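Protein HIRA (Homo sapiens, PDB 5YJE) cooperates with ASF1A as a histone chaperone subunit to promote replication-independent chromatin assembly and is required for the periodic repression of histone gene transcription during the cell cycle. Local coordinates at residues 93-98 against 109-114. Sequence-based numbering, arbitrary orientation.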
loop_
_atom_site.group_PDB
_atom_site.type_symbol
_atom_site.label_atom_id
_atom_site.label_comp_id
_atom_site.label_asym_id
_atom_site.label_seq_id
_atom_site.Cartn_x
_atom_site.Cartn_y
_atom_site.Cartn_z
ATOM N N THR B 93 1.244 -20.463 24.143
ATOM C CA THR B 93 2.527 -20.703 24.792
ATOM C C THR B 93 3.086 -19.469 25.484
ATOM O O THR B 93 4.253 -19.486 25.882
ATOM C CB THR B 93 3.561 -21.248 23.779
ATOM O OG1 THR B 93 3.743 -20.321 22.700
ATOM C CG2 THR B 93 3.112 -22.586 23.212
ATOM N N SER B 94 2.301 -18.393 25.620
ATOM C CA SER B 94 2.713 -17.242 26.417
ATOM C C SER B 94 1.500 -16.668 27.135
ATOM O O SER B 94 0.351 -16.957 26.787
ATOM C CB SER B 94 3.413 -16.153 25.578
ATOM O OG SER B 94 2.649 -15.810 24.453
ATOM N N ARG B 95 1.771 -15.864 28.163
ATOM C CA ARG B 95 0.688 -15.288 28.956
ATOM C C ARG B 95 -0.183 -14.357 28.115
ATOM O O ARG B 95 0.317 -13.508 27.375
ATOM C CB ARG B 95 1.255 -14.537 30.159
ATOM C CG ARG B 95 2.220 -15.374 30.959
ATOM C CD ARG B 95 1.976 -15.293 32.460
ATOM N NE ARG B 95 2.421 -14.048 33.083
ATOM C CZ ARG B 95 3.692 -13.676 33.186
ATOM N NH1 ARG B 95 4.007 -12.540 33.796
ATOM N NH2 ARG B 95 4.651 -14.426 32.660
ATOM N N ILE B 96 -1.493 -14.535 28.227
ATOM C CA ILE B 96 -2.458 -13.648 27.592
ATOM C C ILE B 96 -2.661 -12.409 28.464
ATOM O O ILE B 96 -3.021 -12.516 29.642
ATOM C CB ILE B 96 -3.785 -14.375 27.340
ATOM C CG1 ILE B 96 -3.538 -15.571 26.414
ATOM C CG2 ILE B 96 -4.818 -13.405 26.739
ATOM C CD1 ILE B 96 -4.616 -16.642 26.458
ATOM N N LEU B 97 -2.422 -11.231 27.877
ATOM C CA LEU B 97 -2.542 -9.936 28.538
ATOM C C LEU B 97 -3.925 -9.330 28.357
ATOM O O LEU B 97 -4.516 -8.837 29.325
ATOM C CB LEU B 97 -1.480 -8.974 28.009
ATOM C CG LEU B 97 -0.041 -9.310 28.366
ATOM C CD1 LEU B 97 0.983 -8.355 27.679
ATOM C CD2 LEU B 97 0.096 -9.298 29.903
ATOM N N THR B 98 -4.469 -9.350 27.140
ATOM C CA THR B 98 -5.842 -8.871 26.994
ATOM C C THR B 98 -6.486 -9.628 25.850
ATOM O O THR B 98 -5.848 -10.441 25.184
ATOM C CB THR B 98 -5.924 -7.331 26.790
ATOM O OG1 THR B 98 -7.296 -6.932 26.701
ATOM C CG2 THR B 98 -5.230 -6.850 25.499
ATOM N N ALA B 109 -4.008 -10.828 22.901
ATOM C CA ALA B 109 -2.662 -10.293 22.858
ATOM C C ALA B 109 -1.907 -10.795 24.080
ATOM O O ALA B 109 -2.437 -10.789 25.200
ATOM C CB ALA B 109 -2.660 -8.760 22.781
ATOM N N CYS B 110 -0.672 -11.224 23.820
ATOM C CA CYS B 110 0.195 -11.961 24.714
ATOM C C CYS B 110 1.516 -11.227 24.858
ATOM O O CYS B 110 1.954 -10.505 23.952
ATOM C CB CYS B 110 0.482 -13.392 24.186
ATOM S SG CYS B 110 -0.993 -14.387 23.825
ATOM N N GLU B 111 2.168 -11.484 25.996
ATOM C CA GLU B 111 3.543 -11.059 26.234
ATOM C C GLU B 111 4.434 -11.489 25.079
ATOM O O GLU B 111 4.093 -12.435 24.354
ATOM C CB GLU B 111 4.077 -11.638 27.540
ATOM C CG GLU B 111 3.276 -11.268 28.770
ATOM C CD GLU B 111 3.870 -11.881 30.026
ATOM O OE1 GLU B 111 4.264 -13.072 29.983
ATOM O OE2 GLU B 111 3.967 -11.168 31.048
ATOM N N LYS B 112 5.593 -10.838 24.937
ATOM C CA LYS B 112 6.450 -10.991 23.757
ATOM C C LYS B 112 5.749 -10.448 22.508
ATOM O O LYS B 112 6.018 -10.904 21.384
ATOM C CB LYS B 112 6.891 -12.450 23.528
ATOM C CG LYS B 112 7.825 -13.023 24.589
ATOM N N ARG B 113 4.806 -9.514 22.733
ATOM C CA ARG B 113 4.232 -8.652 21.700
ATOM C C ARG B 113 3.538 -9.460 20.610
ATOM O O ARG B 113 3.658 -9.148 19.414
ATOM C CB ARG B 113 5.298 -7.731 21.094
ATOM C CG ARG B 113 5.843 -6.682 22.050
ATOM C CD ARG B 113 7.321 -6.392 21.800
ATOM N NE ARG B 113 7.549 -5.955 20.445
ATOM C CZ ARG B 113 8.650 -6.211 19.736
ATOM N NH1 ARG B 113 9.657 -6.914 20.260
ATOM N NH2 ARG B 113 8.735 -5.761 18.483
ATOM N N MET B 114 2.834 -10.523 21.013
ATOM C CA MET B 114 2.228 -11.422 20.039
ATOM C C MET B 114 0.726 -11.264 20.064
ATOM O O MET B 114 0.132 -11.111 21.126
ATOM C CB MET B 114 2.554 -12.897 20.294
ATOM C CG MET B 114 4.021 -13.289 20.267
ATOM S SD MET B 114 5.013 -12.880 18.824
ATOM C CE MET B 114 3.988 -13.263 17.416
#
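Leu97 and Thr98 both give their backbone N-H to one acceptor, the carbonyl oxygen of Ala109. Leu97 N lies 2.7 Å from Ala109 O, in the carbonyl plane, and Thr98 N lies 3.2 Å from the same oxygen. The pairing is closed on one side by Ala109 N bonding to Thr98 O, and on the other by Glu111 N bonding to Arg95 O at 3.1 Å. The extra residue shifts the register by one between Ile96 and Thr98. Ile96 and Cys110 form a non-hydrogen-bonded pair on one face of the sheet, with Ile96 CG1 3.8 Å from Cys110 SG. Ile96 also packs on Val64 and Leu79 of the preceding sheet. Thr98 and Ala109 lie on the other face, against Ile135.

Glu111 runs out extended beyond CG (chi2 -180°). Its CG packs against Leu97 CD1 at 3.9 Å, and the two side chains cross at about a right angle. Its carboxylate lies over one face of the Arg95 guanidinium, the two planes 71° apart. Arg95 NH2 is 3.0 Å from Glu111 OE1, but no N-H points at that oxygen, and this salt bridge rests on charge alone. An alanine in place of Arg95 would probably leave the Glu111 carboxylate without this positive partner and free to turn. Pro46 touches both side chains.

Beyond Cys110 the chain turns back through a G1 bulge, in which Arg113 and Met114 both face Cys110. The arrangement is a classic beta bulge in the antiparallel hairpin of strands 96-101 and 105-110, whose first strand is the outermost, within this chain, of a four-stranded antiparallel sheet.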